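Local coordinates for protein EH1AB1 (Metagenome, PDB 6I8F) that hydrolyses esters, probably through the serine hydrolase mechanism of the alpha/beta hydrolase fold, at residues G108-H113 and V128-Y133; L201-T206 and H300-L305; A213-F218 and D270-E275; T254-L259 and A280-E285. All coordinates share one frame; numbering follows the deposited sequence.

Interaction 1: G108-H113 and V128-Y133; sequences GNIETH and VISIDY
Ile110 rests on Ser130 and Asp132 in a small, buried van der Waals contact bridged by a water, where the loop before helix 114-124 lies against strand 127-132 of the central sheet. No direct hydrogen bond joins the segments, and 209 Å² is buried between them. Ile110 has CG1 anti to its carbonyl carbon (chi1 -68°), and the branch runs out extended to the strand. There CD1 of Ile110 lies 3.5 Å from the backbone O of Ser130 and 3.8 Å from CB of Asp132, whose side chain it crosses at about a right angle. CG1 of Ile110 also passes 3.8 Å from OG of Ser130. A water completes the contact: it donates to Ile110 O (2.6 Å) and is hydrogen-bonded to Ser130 OG (2.7 Å). The loop is held in shape from within by an Asx motif, OD1 of Asn109 accepting from the backbone N of Thr112 at 3.2 Å. Thr112 OG1 in turn donates to Asn109 O and accepts from His113 ND1, the hydroxyl oxygen lying in the plane of the imidazole. An alanine in place of Ile110 would probably open a gap over Ser130 and Asp132, leaving the water as the main tie between loop and strand. Asp132 sends its carboxylate to Arg80 in a salt bridge. Ile110 also packs on Arg82 and Tyr84 of strand 78-85, while helix 43-55 meets the loop through Asn109 and Thr112.

Interaction 2: L201-T206 and H300-L305; sequences LIYPAT and HGFFSL
Tyr203 reaches from the end of strand 198-202 into the loop 300-305, where its ring meets His300 and Phe302. CD1 of Tyr203 comes 3.3 Å from CE1 of His300, and the two ring planes are inclined at 49°. Phe302 approaches the edge of the tyrosine ring, its CD1 3.5 Å from CE2 of Tyr203. At the tip, the backbone N of Phe303 donates to Tyr203 OH at 2.9 Å, although the hydroxyl sits too close to a neighbour for its position to be certain. A water hydrogen-bonded to both Tyr203 OH and Ser304 OG continues this polar end. Ile202 supports two aromatic rings: its CG2 lies over the centre of the Tyr203 ring, 3.7 Å above the plane, and makes a CH-pi contact with a face of Phe303, 3.8 Å from the centroid. The side chain of Phe303 is placed for this with CG anti to its backbone N (chi1 -165°). His300 is hydrogen-bonded to Ser175 and Asp270, consistent with a Ser-His-Asp catalytic triad, so Tyr203 packs against the probable catalytic histidine. Farther out, strand 262-267 meets Ile202, Tyr203 and Phe302, and helix 310-327 covers Phe302 and Phe303.

Interaction 3: A213-F218 and D270-E275; sequences ASRVAF and DPLRDE
Arg215 reaches from helix 213-219 across Pro271 to Glu275, and its side chain can be traced atom by atom. CB of Arg215 stands 4.0 Å from the backbone O of Pro271, and CG comes nearer the same oxygen while also touching CB of Pro271. The chain then extends from CG to NE, carrying CD past OE1 of Glu275. At the tip NE of Arg215 donates to Glu275 OE1 at 2.7 Å and NH2 of Arg215 to Glu275 OE2 at 3.1 Å, the latter nearly straight at 174°. This is a side-on, two-nitrogen salt bridge, with guanidinium and carboxylate planes only 8° apart. CD2 of Leu272 covers one face of the guanidinium, 3.4 Å from NH2 of Arg215. One residue earlier on the helix, Ser214 OG donates to Pro271 O at 2.6 Å and accepts from the backbone N of Asp274. Ser214 N donates in return to Asp274 OD2 at 3.0 Å, meeting it from above the carboxylate plane; these reciprocal bonds tie the first turns of two helices together. The edge of Phe218, a poorly ordered ring, faces Pro271. Asp270, the probable acid of the catalytic triad with His300, caps Leu272 N through OD1. Glu275 OE2 also receives Thr206 N and Asp207 N, so Glu275 ties both helices to the loop that follows strand 198-202.

Interaction 4: T254-L259 and A280-E285; sequences TDFTGL and ADRLIE
Asp255 OD1 is gripped by two donors of Thr257, its hydroxyl OG1 at 2.7 Å and its backbone N at 3.1 Å. OG1 comes in on the syn lone pair, whereas the N-H arrives from above the carboxylate plane. This Asx turn leads the chain past Phe256, which faces helix 273-285 across the contact. CB of Arg282 sits over the centre of the Phe256 ring in a CH-pi contact, 3.5 Å from the centroid and 11° off the normal. Arg282 then bends at chi2 (-96°) and chi3, bringing its guanidinium back so that CE1 of Phe256 lies over the centre of one of its faces, 3.3 Å from CZ of Arg282. The planes are inclined at 42°, so the two groups are not stacked flat. NH2 of Arg282 passes 3.6 Å from Thr254 O, but its hydrogen bond goes to Ala253 O. The loop connects helix 230-236 to strand 262-267 of the alpha/beta hydrolase sheet, and a type II beta turn from Phe256 to Leu259, with Gly258 at positive phi, reverses it just before that strand. At the edge of the Phe256 ring, Leu283 CD2 lies 3.7 Å from CD2 of Phe256 and 4.1 Å from CD1 of Leu259. An alanine in place of Phe256 would probably open a gap between loop and helix, under CB of Arg282 and beside CD2 of Leu283, and leave the bent arginine without the ring it folds over. Tyr279 adds an edge-to-face ring contact with Phe256, while Asp281 and Glu285 form salt bridges with Arg277 of the second subunit.

How the interactions relate
Interactions 2 and 3 meet at the probable active site: His300 ND1 and Asp270 OD2 are 2.7 Å apart, and His300 NE2 bonds Ser175, the nucleophile expected on the elbow. A second tie lies nearby, with Thr206 OG1 2.9 Å from Glu275 O. Their centres are about 13 Å apart, and interaction 3 is nested within the chain loop that interaction 2 closes. Interaction 1 touches interaction 2 at a packing contact, His113 NE2 to Ser304 OG at 3.8 Å. Interaction 4 shares helix 273-285 with interaction 3, yet their centres are about 21 Å apart. Interactions 1 and 4 lie on opposite sides of the chain's centre, with centres about 28 Å apart.

Interaction 1: G108-H113 and V128-Y133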
loop_
_atom_site.group_PDB
_atom_site.type_symbol
_atom_site.label_atom_id
_atom_site.label_comp_id
_atom_site.label_asym_id
_atom_site.label_seq_id
_atom_site.Cartn_x
_atom_site.Cartn_y
_atom_site.Cartn_z
ATOM N N GLY A 108 -22.550 -14.420 6.211
ATOM C CA GLY A 108 -22.056 -13.847 4.966
ATOM C C GLY A 108 -22.288 -14.786 3.797
ATOM O O GLY A 108 -22.369 -16.011 3.952
ATOM N N ASN A 109 -22.369 -14.201 2.603
ATOM C CA ASN A 109 -22.531 -14.949 1.357
ATOM C C ASN A 109 -22.150 -13.993 0.221
ATOM O O ASN A 109 -21.665 -12.877 0.475
ATOM C CB ASN A 109 -23.959 -15.498 1.218
ATOM C CG ASN A 109 -24.993 -14.408 1.391
ATOM O OD1 ASN A 109 -24.924 -13.385 0.718
ATOM N ND2 ASN A 109 -25.903 -14.570 2.342
ATOM N N ILE A 110 -22.408 -14.399 -1.019
ATOM C CA ILE A 110 -22.074 -13.563 -2.162
ATOM C C ILE A 110 -22.816 -12.211 -2.066
ATOM O O ILE A 110 -22.239 -11.165 -2.407
ATOM C CB ILE A 110 -22.307 -14.327 -3.478
ATOM C CG1 ILE A 110 -21.282 -15.463 -3.600
ATOM C CG2 ILE A 110 -22.257 -13.384 -4.678
ATOM C CD1 ILE A 110 -21.457 -16.362 -4.810
ATOM N N GLU A 111 -24.049 -12.203 -1.538
ATOM C CA GLU A 111 -24.865 -10.994 -1.567
ATOM C C GLU A 111 -24.383 -9.960 -0.540
ATOM O O GLU A 111 -24.549 -8.776 -0.771
ATOM C CB GLU A 111 -26.345 -11.288 -1.312
ATOM C CG GLU A 111 -26.978 -12.185 -2.346
ATOM C CD GLU A 111 -26.960 -11.686 -3.781
ATOM O OE1 GLU A 111 -26.808 -10.467 -4.015
ATOM O OE2 GLU A 111 -27.097 -12.530 -4.663
ATOM N N THR A 112 -23.864 -10.409 0.609
ATOM C CA THR A 112 -23.457 -9.501 1.703
ATOM C C THR A 112 -22.248 -8.650 1.281
ATOM O O THR A 112 -22.003 -7.599 1.868
ATOM C CB THR A 112 -23.172 -10.284 2.993
ATOM O OG1 THR A 112 -22.155 -11.255 2.736
ATOM C CG2 THR A 112 -24.398 -10.987 3.539
ATOM N N HIS A 113 -21.490 -9.116 0.282
ATOM C CA HIS A 113 -20.241 -8.469 -0.153
ATOM C C HIS A 113 -20.292 -8.095 -1.644
ATOM O O HIS A 113 -19.273 -7.785 -2.234
ATOM C CB HIS A 113 -19.058 -9.400 0.151
ATOM C CG HIS A 113 -18.736 -9.494 1.610
ATOM N ND1 HIS A 113 -19.605 -10.082 2.529
ATOM C CD2 HIS A 113 -17.655 -9.074 2.306
ATOM C CE1 HIS A 113 -19.057 -10.022 3.729
ATOM N NE2 HIS A 113 -17.854 -9.405 3.618
ATOM N N VAL A 128 -13.389 -10.014 -10.555
ATOM C CA VAL A 128 -13.558 -10.595 -9.207
ATOM C C VAL A 128 -14.505 -11.803 -9.307
ATOM O O VAL A 128 -15.527 -11.784 -10.022
ATOM C CB VAL A 128 -14.055 -9.561 -8.179
ATOM C CG1 VAL A 128 -14.244 -10.169 -6.793
ATOM C CG2 VAL A 128 -13.116 -8.364 -8.100
ATOM N N ILE A 129 -14.135 -12.878 -8.607
ATOM C CA ILE A 129 -14.973 -14.065 -8.490
ATOM C C ILE A 129 -15.182 -14.342 -7.008
ATOM O O ILE A 129 -14.259 -14.804 -6.348
ATOM C CB ILE A 129 -14.364 -15.280 -9.206
ATOM C CG1 ILE A 129 -14.075 -14.974 -10.676
ATOM C CG2 ILE A 129 -15.286 -16.484 -9.057
ATOM C CD1 ILE A 129 -13.349 -16.087 -11.408
ATOM N N SER A 130 -16.402 -14.052 -6.532
ATOM C CA SER A 130 -16.802 -14.230 -5.140
ATOM C C SER A 130 -17.311 -15.666 -4.919
ATOM O O SER A 130 -18.073 -16.197 -5.730
ATOM C CB SER A 130 -17.847 -13.209 -4.779
ATOM O OG SER A 130 -18.188 -13.314 -3.412
ATOM N N ILE A 131 -16.881 -16.290 -3.820
ATOM C CA ILE A 131 -17.087 -17.712 -3.608
ATOM C C ILE A 131 -18.077 -17.917 -2.461
ATOM O O ILE A 131 -17.945 -17.317 -1.389
ATOM C CB ILE A 131 -15.762 -18.450 -3.330
ATOM C CG1 ILE A 131 -14.732 -18.266 -4.449
ATOM C CG2 ILE A 131 -16.034 -19.925 -3.046
ATOM C CD1 ILE A 131 -15.176 -18.745 -5.801
ATOM N N ASP A 132 -19.036 -18.808 -2.715
ATOM C CA ASP A 132 -20.044 -19.210 -1.754
ATOM C C ASP A 132 -19.616 -20.558 -1.154
ATOM O O ASP A 132 -20.000 -21.614 -1.630
ATOM C CB ASP A 132 -21.413 -19.275 -2.431
ATOM C CG ASP A 132 -22.593 -19.088 -1.497
ATOM O OD1 ASP A 132 -22.377 -18.897 -0.272
ATOM O OD2 ASP A 132 -23.728 -19.124 -2.006
ATOM N N TYR A 133 -18.759 -20.494 -0.136
ATOM C CA TYR A 133 -18.234 -21.674 0.525
ATOM C C TYR A 133 -19.212 -22.126 1.626
ATOM O O TYR A 133 -19.968 -21.308 2.184
ATOM C CB TYR A 133 -16.841 -21.365 1.068
ATOM C CG TYR A 133 -16.765 -20.186 2.005
ATOM C CD1 TYR A 133 -16.411 -18.923 1.550
ATOM C CD2 TYR A 133 -17.017 -20.339 3.354
ATOM C CE1 TYR A 133 -16.322 -17.843 2.406
ATOM C CE2 TYR A 133 -16.936 -19.269 4.226
ATOM C CZ TYR A 133 -16.583 -18.017 3.754
ATOM O OH TYR A 133 -16.505 -16.966 4.622
HETATM O O HOH W 1 -19.857 -11.129 -3.436
#

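Interaction 2: L201-T206 and H300-L305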
loop_
_atom_site.group_PDB
_atom_site.type_symbol
_atom_site.label_atom_id
_atom_site.label_comp_id
_atom_site.label_asym_id
_atom_site.label_seq_id
_atom_site.Cartn_x
_atom_site.Cartn_y
_atom_site.Cartn_z
ATOM N N LEU A 201 -5.353 -9.529 1.962
ATOM C CA LEU A 201 -5.814 -9.897 3.293
ATOM C C LEU A 201 -6.372 -8.657 4.006
ATOM O O LEU A 201 -5.632 -7.787 4.454
ATOM C CB LEU A 201 -4.656 -10.528 4.072
ATOM C CG LEU A 201 -3.820 -11.574 3.331
ATOM C CD1 LEU A 201 -2.733 -12.107 4.255
ATOM C CD2 LEU A 201 -4.670 -12.717 2.800
ATOM N N ILE A 202 -7.702 -8.589 4.085
ATOM C CA ILE A 202 -8.414 -7.477 4.718
ATOM C C ILE A 202 -8.757 -7.887 6.162
ATOM O O ILE A 202 -9.551 -8.796 6.378
ATOM C CB ILE A 202 -9.679 -7.102 3.925
ATOM C CG1 ILE A 202 -9.396 -6.843 2.439
ATOM C CG2 ILE A 202 -10.393 -5.938 4.600
ATOM C CD1 ILE A 202 -8.303 -5.824 2.156
ATOM N N TYR A 203 -8.149 -7.183 7.120
ATOM C CA TYR A 203 -8.206 -7.469 8.562
ATOM C C TYR A 203 -8.424 -8.961 8.796
ATOM O O TYR A 203 -9.437 -9.362 9.356
ATOM C CB TYR A 203 -9.201 -6.572 9.312
ATOM C CG TYR A 203 -10.502 -6.223 8.639
ATOM C CD1 TYR A 203 -11.488 -7.167 8.411
ATOM C CD2 TYR A 203 -10.765 -4.917 8.273
ATOM C CE1 TYR A 203 -12.694 -6.823 7.819
ATOM C CE2 TYR A 203 -11.969 -4.552 7.696
ATOM C CZ TYR A 203 -12.938 -5.506 7.473
ATOM O OH TYR A 203 -14.112 -5.124 6.903
ATOM N N PRO A 204 -7.466 -9.821 8.391
ATOM C CA PRO A 204 -7.596 -11.263 8.589
ATOM C C PRO A 204 -7.445 -11.656 10.064
ATOM O O PRO A 204 -6.752 -10.965 10.808
ATOM C CB PRO A 204 -6.422 -11.830 7.773
ATOM C CG PRO A 204 -5.374 -10.731 7.823
ATOM C CD PRO A 204 -6.175 -9.446 7.791
ATOM N N ALA A 205 -8.119 -12.741 10.457
ATOM C CA ALA A 205 -7.763 -13.537 11.627
ATOM C C ALA A 205 -6.580 -14.423 11.233
ATOM O O ALA A 205 -6.642 -15.074 10.208
ATOM C CB ALA A 205 -8.933 -14.387 12.057
ATOM N N THR A 206 -5.502 -14.423 12.018
ATOM C CA THR A 206 -4.304 -15.184 11.632
ATOM C C THR A 206 -3.793 -16.088 12.759
ATOM O O THR A 206 -2.886 -16.890 12.525
ATOM C CB THR A 206 -3.175 -14.259 11.167
ATOM O OG1 THR A 206 -2.741 -13.470 12.279
ATOM C CG2 THR A 206 -3.588 -13.390 9.999
ATOM N N HIS A 300 -13.397 -3.164 12.818
ATOM C CA HIS A 300 -13.549 -4.395 12.101
ATOM C C HIS A 300 -14.895 -4.383 11.359
ATOM O O HIS A 300 -15.922 -4.032 11.936
ATOM C CB HIS A 300 -13.440 -5.576 13.068
ATOM C CG HIS A 300 -13.202 -6.870 12.379
ATOM N ND1 HIS A 300 -11.935 -7.255 11.948
ATOM C CD2 HIS A 300 -14.061 -7.850 12.013
ATOM C CE1 HIS A 300 -12.032 -8.436 11.358
ATOM N NE2 HIS A 300 -13.331 -8.824 11.391
ATOM N N GLY A 301 -14.866 -4.771 10.080
ATOM C CA GLY A 301 -16.058 -4.821 9.224
ATOM C C GLY A 301 -16.172 -3.643 8.273
ATOM O O GLY A 301 -16.981 -3.692 7.355
ATOM N N PHE A 302 -15.369 -2.583 8.468
ATOM C CA PHE A 302 -15.584 -1.307 7.770
ATOM C C PHE A 302 -15.456 -1.452 6.241
ATOM O O PHE A 302 -15.997 -0.643 5.514
ATOM C CB PHE A 302 -14.645 -0.222 8.306
ATOM C CG PHE A 302 -13.233 -0.211 7.769
ATOM C CD1 PHE A 302 -12.266 -1.077 8.259
ATOM C CD2 PHE A 302 -12.850 0.722 6.817
ATOM C CE1 PHE A 302 -10.964 -1.038 7.776
ATOM C CE2 PHE A 302 -11.550 0.760 6.334
ATOM C CZ PHE A 302 -10.604 -0.114 6.824
ATOM N N PHE A 303 -14.729 -2.476 5.774
ATOM C CA PHE A 303 -14.423 -2.707 4.346
ATOM C C PHE A 303 -15.717 -2.963 3.570
ATOM O O PHE A 303 -15.792 -2.676 2.379
ATOM C CB PHE A 303 -13.450 -3.886 4.187
ATOM C CG PHE A 303 -12.766 -4.039 2.847
ATOM C CD1 PHE A 303 -13.136 -5.050 1.975
ATOM C CD2 PHE A 303 -11.699 -3.229 2.490
ATOM C CE1 PHE A 303 -12.488 -5.223 0.759
ATOM C CE2 PHE A 303 -11.038 -3.409 1.282
ATOM C CZ PHE A 303 -11.437 -4.404 0.414
ATOM N N SER A 304 -16.725 -3.519 4.247
ATOM C CA SER A 304 -17.984 -3.812 3.594
ATOM C C SER A 304 -19.161 -3.067 4.234
ATOM O O SER A 304 -20.254 -3.184 3.727
ATOM C CB SER A 304 -18.229 -5.294 3.540
ATOM O OG SER A 304 -18.304 -5.830 4.843
ATOM N N LEU A 305 -18.934 -2.278 5.290
ATOM C CA LEU A 305 -20.001 -1.448 5.893
ATOM C C LEU A 305 -20.010 -0.058 5.259
ATOM O O LEU A 305 -20.140 0.960 5.952
ATOM C CB LEU A 305 -19.799 -1.353 7.406
ATOM C CG LEU A 305 -20.129 -2.625 8.175
ATOM C CD1 LEU A 305 -19.522 -2.580 9.573
ATOM C CD2 LEU A 305 -21.634 -2.837 8.245
HETATM O O HOH W 2 -16.084 -6.761 6.088
#

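Interaction 3: A213-F218 and D270-E275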
loop_
_atom_site.group_PDB
_atom_site.type_symbol
_atom_site.label_atom_id
_atom_site.label_comp_id
_atom_site.label_asym_id
_atom_site.label_seq_id
_atom_site.Cartn_x
_atom_site.Cartn_y
_atom_site.Cartn_z
ATOM N N ALA A 213 -2.292 -8.393 22.458
ATOM C CA ALA A 213 -2.676 -7.219 23.240
ATOM C C ALA A 213 -4.006 -6.640 22.724
ATOM O O ALA A 213 -4.895 -6.335 23.528
ATOM C CB ALA A 213 -1.579 -6.182 23.216
ATOM N N SER A 214 -4.153 -6.506 21.392
ATOM C CA SER A 214 -5.356 -5.892 20.813
ATOM C C SER A 214 -6.594 -6.762 21.083
ATOM O O SER A 214 -7.659 -6.215 21.381
ATOM C CB SER A 214 -5.197 -5.538 19.332
ATOM O OG SER A 214 -4.982 -6.677 18.513
ATOM N N ARG A 215 -6.469 -8.093 20.992
ATOM C CA ARG A 215 -7.585 -8.992 21.351
ATOM C C ARG A 215 -7.998 -8.787 22.823
ATOM O O ARG A 215 -9.188 -8.768 23.130
ATOM C CB ARG A 215 -7.242 -10.465 21.099
ATOM C CG ARG A 215 -7.813 -11.025 19.805
ATOM C CD ARG A 215 -7.282 -12.410 19.502
ATOM N NE ARG A 215 -7.508 -12.845 18.131
ATOM C CZ ARG A 215 -8.288 -13.863 17.767
ATOM N NH1 ARG A 215 -9.170 -14.373 18.610
ATOM N NH2 ARG A 215 -8.181 -14.372 16.557
ATOM N N VAL A 216 -7.023 -8.646 23.727
ATOM C CA VAL A 216 -7.306 -8.473 25.159
ATOM C C VAL A 216 -8.002 -7.121 25.384
ATOM O O VAL A 216 -8.915 -7.039 26.192
ATOM C CB VAL A 216 -6.046 -8.598 26.041
ATOM C CG1 VAL A 216 -6.355 -8.295 27.502
ATOM C CG2 VAL A 216 -5.381 -9.963 25.919
ATOM N N ALA A 217 -7.563 -6.077 24.669
ATOM C CA ALA A 217 -8.079 -4.711 24.846
ATOM C C ALA A 217 -9.570 -4.616 24.489
ATOM O O ALA A 217 -10.255 -3.738 25.006
ATOM C CB ALA A 217 -7.274 -3.733 24.027
ATOM N N PHE A 218 -10.061 -5.488 23.597
ATOM C CA PHE A 218 -11.483 -5.477 23.180
ATOM C C PHE A 218 -12.208 -6.732 23.707
ATOM O O PHE A 218 -13.408 -6.917 23.449
ATOM C CB PHE A 218 -11.559 -5.232 21.668
ATOM C CG PHE A 218 -10.697 -4.075 21.213
ATOM C CD1 PHE A 218 -10.786 -2.831 21.824
ATOM C CD2 PHE A 218 -9.764 -4.229 20.200
ATOM C CE1 PHE A 218 -9.978 -1.777 21.421
ATOM C CE2 PHE A 218 -8.957 -3.175 19.798
ATOM C CZ PHE A 218 -9.063 -1.949 20.409
ATOM N N ASP A 270 -9.691 -2.601 16.431
ATOM C CA ASP A 270 -9.986 -3.960 15.998
ATOM C C ASP A 270 -9.141 -4.925 16.820
ATOM O O ASP A 270 -7.922 -4.809 16.830
ATOM C CB ASP A 270 -9.708 -4.122 14.499
ATOM C CG ASP A 270 -10.067 -5.471 13.913
ATOM O OD1 ASP A 270 -10.429 -6.382 14.692
ATOM O OD2 ASP A 270 -9.992 -5.603 12.671
ATOM N N PRO A 271 -9.745 -5.917 17.512
ATOM C CA PRO A 271 -8.961 -6.930 18.227
ATOM C C PRO A 271 -7.973 -7.720 17.349
ATOM O O PRO A 271 -6.964 -8.174 17.869
ATOM C CB PRO A 271 -10.020 -7.866 18.841
ATOM C CG PRO A 271 -11.271 -7.584 18.043
ATOM C CD PRO A 271 -11.193 -6.114 17.679
ATOM N N LEU A 272 -8.277 -7.872 16.050
ATOM C CA LEU A 272 -7.445 -8.650 15.111
ATOM C C LEU A 272 -6.306 -7.797 14.523
ATOM O O LEU A 272 -5.502 -8.318 13.755
ATOM C CB LEU A 272 -8.313 -9.200 13.973
ATOM C CG LEU A 272 -9.409 -10.200 14.342
ATOM C CD1 LEU A 272 -9.993 -10.814 13.083
ATOM C CD2 LEU A 272 -8.897 -11.294 15.259
ATOM N N ARG A 273 -6.239 -6.510 14.887
ATOM C CA ARG A 273 -5.246 -5.578 14.357
ATOM C C ARG A 273 -3.826 -6.144 14.515
ATOM O O ARG A 273 -3.080 -6.195 13.525
ATOM C CB ARG A 273 -5.377 -4.214 15.048
ATOM C CG ARG A 273 -4.499 -3.118 14.461
ATOM C CD ARG A 273 -4.475 -1.891 15.362
ATOM N NE ARG A 273 -3.979 -2.230 16.693
ATOM C CZ ARG A 273 -3.925 -1.396 17.726
ATOM N NH1 ARG A 273 -4.421 -0.176 17.630
ATOM N NH2 ARG A 273 -3.343 -1.784 18.846
ATOM N N ASP A 274 -3.448 -6.557 15.738
ATOM C CA ASP A 274 -2.050 -6.920 16.033
ATOM C C ASP A 274 -1.627 -8.150 15.215
ATOM O O ASP A 274 -0.536 -8.191 14.670
ATOM C CB ASP A 274 -1.811 -7.141 17.533
ATOM C CG ASP A 274 -1.892 -5.877 18.383
ATOM O OD1 ASP A 274 -2.057 -4.776 17.803
ATOM O OD2 ASP A 274 -1.779 -6.002 19.626
ATOM N N GLU A 275 -2.487 -9.160 15.127
ATOM C CA GLU A 275 -2.112 -10.399 14.459
ATOM C C GLU A 275 -2.127 -10.196 12.930
ATOM O O GLU A 275 -1.425 -10.905 12.199
ATOM C CB GLU A 275 -2.995 -11.541 14.961
ATOM C CG GLU A 275 -4.403 -11.566 14.397
ATOM C CD GLU A 275 -5.359 -12.404 15.239
ATOM O OE1 GLU A 275 -5.452 -12.133 16.450
ATOM O OE2 GLU A 275 -5.994 -13.325 14.690
#

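Interaction 4: T254-L259 and A280-E285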
loop_
_atom_site.group_PDB
_atom_site.type_symbol
_atom_site.label_atom_id
_atom_site.label_comp_id
_atom_site.label_asym_id
_atom_site.label_seq_id
_atom_site.Cartn_x
_atom_site.Cartn_y
_atom_site.Cartn_z
ATOM N N THR A 254 6.138 -21.968 10.056
ATOM C CA THR A 254 7.583 -22.035 10.310
ATOM C C THR A 254 8.349 -21.144 9.328
ATOM O O THR A 254 9.402 -20.586 9.647
ATOM C CB THR A 254 8.054 -23.487 10.161
ATOM O OG1 THR A 254 7.673 -24.159 11.359
ATOM C CG2 THR A 254 9.545 -23.645 9.960
ATOM N N ASP A 255 7.813 -21.055 8.113
ATOM C CA ASP A 255 8.498 -20.477 6.992
ATOM C C ASP A 255 7.476 -19.750 6.102
ATOM O O ASP A 255 6.510 -20.345 5.643
ATOM C CB ASP A 255 9.271 -21.584 6.271
ATOM C CG ASP A 255 9.688 -21.212 4.867
ATOM O OD1 ASP A 255 10.369 -20.178 4.720
ATOM O OD2 ASP A 255 9.304 -21.947 3.938
ATOM N N PHE A 256 7.704 -18.450 5.887
ATOM C CA PHE A 256 6.844 -17.586 5.072
ATOM C C PHE A 256 7.419 -17.422 3.660
ATOM O O PHE A 256 6.786 -16.798 2.802
ATOM C CB PHE A 256 6.632 -16.236 5.764
ATOM C CG PHE A 256 5.505 -16.232 6.770
ATOM C CD1 PHE A 256 5.536 -17.062 7.879
ATOM C CD2 PHE A 256 4.418 -15.385 6.619
ATOM C CE1 PHE A 256 4.492 -17.069 8.794
ATOM C CE2 PHE A 256 3.377 -15.388 7.534
ATOM C CZ PHE A 256 3.413 -16.231 8.618
ATOM N N THR A 257 8.600 -17.989 3.395
ATOM C CA THR A 257 9.202 -17.837 2.073
ATOM C C THR A 257 8.358 -18.621 1.063
ATOM O O THR A 257 7.732 -19.643 1.405
ATOM C CB THR A 257 10.680 -18.264 2.029
ATOM O OG1 THR A 257 10.739 -19.686 2.096
ATOM C CG2 THR A 257 11.516 -17.669 3.140
ATOM N N GLY A 258 8.321 -18.118 -0.175
ATOM C CA GLY A 258 7.570 -18.754 -1.252
ATOM C C GLY A 258 6.084 -18.421 -1.242
ATOM O O GLY A 258 5.344 -18.931 -2.067
ATOM N N LEU A 259 5.633 -17.580 -0.307
ATOM C CA LEU A 259 4.251 -17.134 -0.282
ATOM C C LEU A 259 4.116 -15.947 -1.228
ATOM O O LEU A 259 5.086 -15.234 -1.461
ATOM C CB LEU A 259 3.848 -16.768 1.147
ATOM C CG LEU A 259 3.749 -17.943 2.119
ATOM C CD1 LEU A 259 3.331 -17.461 3.497
ATOM C CD2 LEU A 259 2.788 -19.022 1.605
ATOM N N ALA A 280 1.849 -9.466 8.255
ATOM C CA ALA A 280 2.581 -8.621 7.299
ATOM C C ALA A 280 4.071 -8.577 7.663
ATOM O O ALA A 280 4.930 -8.659 6.795
ATOM C CB ALA A 280 1.981 -7.235 7.267
ATOM N N ASP A 281 4.363 -8.445 8.962
ATOM C CA ASP A 281 5.740 -8.439 9.467
ATOM C C ASP A 281 6.477 -9.725 9.058
ATOM O O ASP A 281 7.615 -9.653 8.603
ATOM C CB ASP A 281 5.785 -8.256 10.987
ATOM C CG ASP A 281 5.431 -6.852 11.443
ATOM O OD1 ASP A 281 5.418 -5.927 10.587
ATOM O OD2 ASP A 281 5.135 -6.699 12.640
ATOM N N ARG A 282 5.829 -10.887 9.212
ATOM C CA ARG A 282 6.444 -12.175 8.863
ATOM C C ARG A 282 6.668 -12.247 7.350
ATOM O O ARG A 282 7.731 -12.743 6.891
ATOM C CB ARG A 282 5.602 -13.369 9.325
ATOM C CG ARG A 282 5.389 -13.475 10.833
ATOM C CD ARG A 282 6.324 -14.374 11.625
ATOM N NE ARG A 282 6.943 -15.474 10.896
ATOM C CZ ARG A 282 6.761 -16.777 11.132
ATOM N NH1 ARG A 282 5.790 -17.207 11.923
ATOM N NH2 ARG A 282 7.559 -17.658 10.557
ATOM N N LEU A 283 5.684 -11.756 6.577
ATOM C CA LEU A 283 5.829 -11.725 5.124
ATOM C C LEU A 283 7.031 -10.839 4.754
ATOM O O LEU A 283 7.871 -11.246 3.973
ATOM C CB LEU A 283 4.535 -11.234 4.467
ATOM C CG LEU A 283 3.363 -12.210 4.495
ATOM C CD1 LEU A 283 2.063 -11.505 4.147
ATOM C CD2 LEU A 283 3.613 -13.392 3.570
ATOM N N ILE A 284 7.120 -9.643 5.347
ATOM C CA ILE A 284 8.182 -8.681 4.996
ATOM C C ILE A 284 9.554 -9.295 5.310
ATOM O O ILE A 284 10.468 -9.269 4.487
ATOM C CB ILE A 284 7.957 -7.332 5.707
ATOM C CG1 ILE A 284 6.761 -6.601 5.097
ATOM C CG2 ILE A 284 9.207 -6.459 5.680
ATOM C CD1 ILE A 284 6.115 -5.608 6.028
ATOM N N GLU A 285 9.668 -9.867 6.510
ATOM C CA GLU A 285 10.921 -10.398 7.013
ATOM C C GLU A 285 11.382 -11.608 6.185
ATOM O O GLU A 285 12.580 -11.834 6.079
ATOM C CB GLU A 285 10.794 -10.631 8.519
ATOM C CG GLU A 285 11.015 -9.345 9.304
ATOM C CD GLU A 285 10.097 -9.088 10.487
ATOM O OE1 GLU A 285 10.003 -9.985 11.365
ATOM O OE2 GLU A 285 9.490 -7.982 10.537
#